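Local structure of uracil-DNA glycosylase (Epstein-Barr virus, 6LYJ) at residues Pro110-Pro113 with Ser114-Asn117; Asp172-Ile175 with Ser176-Glu180. The protein belongs to the uracil-DNA glycosylase superfamily, whose members are alpha/beta proteins built round a central parallel four-stranded sheet. All coordinates share one frame; numbering follows the deposited sequence.

How the contacts relate
Both contacts are local, each within one continuous run of chain: contact 1 where a loop passes into a helix, contact 2 between successive turns of a helix. Both are largely buried, but they lie on opposite sides of the chain's centre, with their own centres 28 Å apart and nearest atoms about 18 Å apart. Contact 1 is the start of helix 113-125, where a proline-rich loop meets the first helical turn beside a second protein chain; its chemistry mixes capping, a bridging water and a guanidinium. Contact 2, within helix 167-181, packs on strands 145-149 and 85-89 and is made wholly within its own chain. Regular backbone bonds and apolar side chains dominate there, with one histidine face against leucine.

Contact 1: residues Pro110-Pro113 with Ser114-Asn117; sequences PVPP and SLRN
The carbonyl oxygen of P112 accepts the backbone N-H of R116 at 3.0 Å, and the N-H...O angle of 163° makes this a straight bond. One residue on, P113 O takes N117 N, also at 3.0 Å. P112 is the N-cap of helix 113-125, and these two bonds open its i to i+4 ladder. P113, with no N-H to offer, suits the first turn, where an amide hydrogen would have no carbonyl of an earlier turn to meet.

The R116 side chain turns back over the preceding loop. Its CG is placed beside its own backbone N (chi1 -76°), and the chain then runs extended as far as NE. The guanidinium thereby lays one face on V111, whose CB stands 4.0 Å above the plane, over its centre. A water at the edge of the group, in its plane, joins the same two residues: it accepts from R116 NE at 3.0 Å and donates to V111 O at 3.1 Å.

V111 CG1 wedges between R116 CG and L115 CG, the latter 3.8 Å away, its side chain crossing that of L115 at about a right angle. The P112 ring instead runs alongside L115, CG to CB 3.9 Å. S114 OG is hydrogen-bonded to an acidic side chain of another protein's chain, while N117 ND2 bonds P214 O.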
loop_
_atom_site.group_PDB
_atom_site.type_symbol
_atom_site.label_atom_id
_atom_site.label_comp_id
_atom_site.label_asym_id
_atom_site.label_seq_id
_atom_site.Cartn_x
_atom_site.Cartn_y
_atom_site.Cartn_z
ATOM N N PRO A 110 14.712 -3.899 3.809
ATOM C CA PRO A 110 13.852 -4.341 4.914
ATOM C C PRO A 110 12.398 -4.449 4.478
ATOM O O PRO A 110 11.930 -3.717 3.605
ATOM C CB PRO A 110 14.041 -3.244 5.969
ATOM C CG PRO A 110 15.381 -2.653 5.656
ATOM C CD PRO A 110 15.496 -2.703 4.159
ATOM N N VAL A 111 11.687 -5.391 5.089
ATOM C CA VAL A 111 10.293 -5.656 4.740
ATOM C C VAL A 111 9.398 -4.564 5.318
ATOM O O VAL A 111 9.423 -4.323 6.534
ATOM C CB VAL A 111 9.857 -7.047 5.226
ATOM C CG1 VAL A 111 8.415 -7.322 4.820
ATOM C CG2 VAL A 111 10.783 -8.110 4.655
ATOM N N PRO A 112 8.609 -3.880 4.494
ATOM C CA PRO A 112 7.770 -2.775 4.992
ATOM C C PRO A 112 6.650 -3.289 5.881
ATOM O O PRO A 112 6.312 -4.481 5.837
ATOM C CB PRO A 112 7.212 -2.142 3.705
ATOM C CG PRO A 112 7.394 -3.177 2.646
ATOM C CD PRO A 112 8.563 -4.013 3.029
ATOM N N PRO A 113 6.044 -2.414 6.694
ATOM C CA PRO A 113 5.082 -2.896 7.710
ATOM C C PRO A 113 3.868 -3.618 7.142
ATOM O O PRO A 113 3.483 -4.682 7.656
ATOM C CB PRO A 113 4.688 -1.605 8.443
ATOM C CG PRO A 113 5.856 -0.690 8.255
ATOM C CD PRO A 113 6.359 -0.984 6.868
ATOM N N SER A 114 3.247 -3.068 6.091
ATOM C CA SER A 114 2.070 -3.715 5.513
ATOM C C SER A 114 2.415 -5.095 4.972
ATOM O O SER A 114 1.614 -6.031 5.075
ATOM C CB SER A 114 1.473 -2.844 4.406
ATOM O OG SER A 114 0.877 -1.670 4.928
ATOM N N LEU A 115 3.606 -5.244 4.393
ATOM C CA LEU A 115 3.997 -6.544 3.864
ATOM C C LEU A 115 4.250 -7.531 4.998
ATOM O O LEU A 115 3.941 -8.722 4.872
ATOM C CB LEU A 115 5.224 -6.400 2.963
ATOM C CG LEU A 115 5.672 -7.665 2.223
ATOM C CD1 LEU A 115 4.491 -8.346 1.537
ATOM C CD2 LEU A 115 6.744 -7.315 1.205
ATOM N N ARG A 116 4.824 -7.055 6.107
ATOM C CA ARG A 116 4.944 -7.895 7.295
ATOM C C ARG A 116 3.582 -8.399 7.758
ATOM O O ARG A 116 3.438 -9.571 8.125
ATOM C CB ARG A 116 5.632 -7.123 8.421
ATOM C CG ARG A 116 7.133 -6.989 8.257
ATOM C CD ARG A 116 7.789 -6.558 9.559
ATOM N NE ARG A 116 9.207 -6.268 9.377
ATOM C CZ ARG A 116 10.150 -7.199 9.270
ATOM N NH1 ARG A 116 9.828 -8.485 9.330
ATOM N NH2 ARG A 116 11.417 -6.844 9.105
ATOM N N ASN A 117 2.570 -7.525 7.771
ATOM C CA ASN A 117 1.251 -7.971 8.220
ATOM C C ASN A 117 0.586 -8.902 7.208
ATOM O O ASN A 117 -0.161 -9.814 7.596
ATOM C CB ASN A 117 0.364 -6.767 8.517
ATOM C CG ASN A 117 0.738 -6.087 9.818
ATOM O OD1 ASN A 117 1.426 -6.675 10.652
ATOM N ND2 ASN A 117 0.271 -4.855 10.011
HETATM O O HOH W 1 8.342 -3.401 9.285
#

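Contact 2: residues Asp172-Ile175 with Ser176-Glu180; sequences DHVI and SLLSE
Between H173 and L177, one turn apart, the contact is a CH-pi interaction. L177 CD1 lies 3.8 Å from the centroid of the H173 ring, 26° off the ring normal, so the methyl sits over the face but is displaced toward the rim. The other methyl of L177, CD2, approaches NE2 of the H173 ring to 3.3 Å. With H173 CG anti to the backbone N (chi1 -177°), the imidazole comes alongside L177, although the bond from CA to CB points away from the later turn; the ring also meets F44 edge-to-face.

The backbone bonds are those of a regular alpha helix, and their lengths barely vary: S176 N to D172 O, L177 N to H173 O and L178 N to V174 O are each 2.9 Å, and S179 N to I175 O is 3.0 Å. All four N-H...O angles exceed 155°, as expected of an undistorted i to i+4 ladder. Helix 167-181, to which both segments belong, flanks the central parallel sheet of the glycosylase fold: I175 rests on L88 and L148, and L178 on V86 and L146, residues of strands 85-89 and 145-149.

Apolar contact within the helix continues at V174 and L178, whose side chains extend alongside each other from successive turns, V174 CG1 to L178 CD1 being 3.9 Å. W34 of helix 32-38 touches both, and L38 of that helix packs on L177.

D172 and S179 have their polar partners elsewhere in the chain: D172 OD1 forms a salt bridge with K197 NZ, and S179 OG is hydrogen-bonded to N202 N.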
loop_
_atom_site.group_PDB
_atom_site.type_symbol
_atom_site.label_atom_id
_atom_site.label_comp_id
_atom_site.label_asym_id
_atom_site.label_seq_id
_atom_site.Cartn_x
_atom_site.Cartn_y
_atom_site.Cartn_z
ATOM N N ASP A 172 -7.515 1.972 -13.635
ATOM C CA ASP A 172 -8.944 1.672 -13.660
ATOM C C ASP A 172 -9.308 0.874 -14.904
ATOM O O ASP A 172 -10.038 -0.125 -14.830
ATOM C CB ASP A 172 -9.761 2.967 -13.617
ATOM C CG ASP A 172 -9.933 3.520 -12.210
ATOM O OD1 ASP A 172 -9.440 2.906 -11.241
ATOM O OD2 ASP A 172 -10.570 4.585 -12.086
ATOM N N HIS A 173 -8.831 1.326 -16.068
ATOM C CA HIS A 173 -9.158 0.624 -17.304
ATOM C C HIS A 173 -8.580 -0.788 -17.291
ATOM O O HIS A 173 -9.237 -1.741 -17.731
ATOM C CB HIS A 173 -8.648 1.423 -18.505
ATOM C CG HIS A 173 -9.004 0.826 -19.833
ATOM N ND1 HIS A 173 -10.286 0.845 -20.339
ATOM C CD2 HIS A 173 -8.239 0.223 -20.773
ATOM C CE1 HIS A 173 -10.298 0.263 -21.525
ATOM N NE2 HIS A 173 -9.068 -0.121 -21.812
ATOM N N VAL A 174 -7.351 -0.938 -16.784
ATOM C CA VAL A 174 -6.735 -2.259 -16.660
ATOM C C VAL A 174 -7.595 -3.177 -15.794
ATOM O O VAL A 174 -7.818 -4.345 -16.132
ATOM C CB VAL A 174 -5.307 -2.140 -16.098
ATOM C CG1 VAL A 174 -4.790 -3.510 -15.677
ATOM C CG2 VAL A 174 -4.380 -1.518 -17.132
ATOM N N ILE A 175 -8.070 -2.669 -14.654
ATOM C CA ILE A 175 -8.917 -3.477 -13.773
ATOM C C ILE A 175 -10.189 -3.895 -14.503
ATOM O O ILE A 175 -10.612 -5.062 -14.449
ATOM C CB ILE A 175 -9.230 -2.707 -12.477
ATOM C CG1 ILE A 175 -7.948 -2.498 -11.662
ATOM C CG2 ILE A 175 -10.294 -3.435 -11.651
ATOM C CD1 ILE A 175 -8.087 -1.475 -10.532
ATOM N N SER A 176 -10.827 -2.936 -15.181
ATOM C CA SER A 176 -12.054 -3.224 -15.917
ATOM C C SER A 176 -11.821 -4.307 -16.961
ATOM O O SER A 176 -12.627 -5.235 -17.106
ATOM C CB SER A 176 -12.578 -1.948 -16.579
ATOM O OG SER A 176 -12.997 -1.001 -15.610
ATOM N N LEU A 177 -10.708 -4.213 -17.683
ATOM C CA LEU A 177 -10.432 -5.172 -18.743
ATOM C C LEU A 177 -10.073 -6.536 -18.172
ATOM O O LEU A 177 -10.415 -7.562 -18.760
ATOM C CB LEU A 177 -9.330 -4.645 -19.661
ATOM C CG LEU A 177 -9.880 -4.042 -20.957
ATOM C CD1 LEU A 177 -10.964 -3.013 -20.666
ATOM C CD2 LEU A 177 -8.770 -3.417 -21.769
ATOM N N LEU A 178 -9.378 -6.576 -17.036
ATOM C CA LEU A 178 -9.125 -7.861 -16.387
ATOM C C LEU A 178 -10.437 -8.533 -16.011
ATOM O O LEU A 178 -10.629 -9.731 -16.252
ATOM C CB LEU A 178 -8.243 -7.668 -15.153
ATOM C CG LEU A 178 -6.777 -7.297 -15.388
ATOM C CD1 LEU A 178 -6.172 -6.768 -14.107
ATOM C CD2 LEU A 178 -5.990 -8.503 -15.895
ATOM N N SER A 179 -11.363 -7.765 -15.431
ATOM C CA SER A 179 -12.671 -8.313 -15.082
ATOM C C SER A 179 -13.413 -8.816 -16.318
ATOM O O SER A 179 -14.011 -9.900 -16.300
ATOM C CB SER A 179 -13.500 -7.251 -14.360
ATOM O OG SER A 179 -14.796 -7.728 -14.048
ATOM N N GLU A 180 -13.367 -8.046 -17.406
ATOM C CA GLU A 180 -14.121 -8.385 -18.608
ATOM C C GLU A 180 -13.530 -9.590 -19.338
ATOM O O GLU A 180 -14.269 -10.479 -19.781
ATOM C CB GLU A 180 -14.173 -7.168 -19.531
ATOM C CG GLU A 180 -14.719 -7.436 -20.918
ATOM C CD GLU A 180 -14.498 -6.263 -21.857
ATOM O OE1 GLU A 180 -14.499 -5.109 -21.376
ATOM O OE2 GLU A 180 -14.327 -6.492 -23.072
#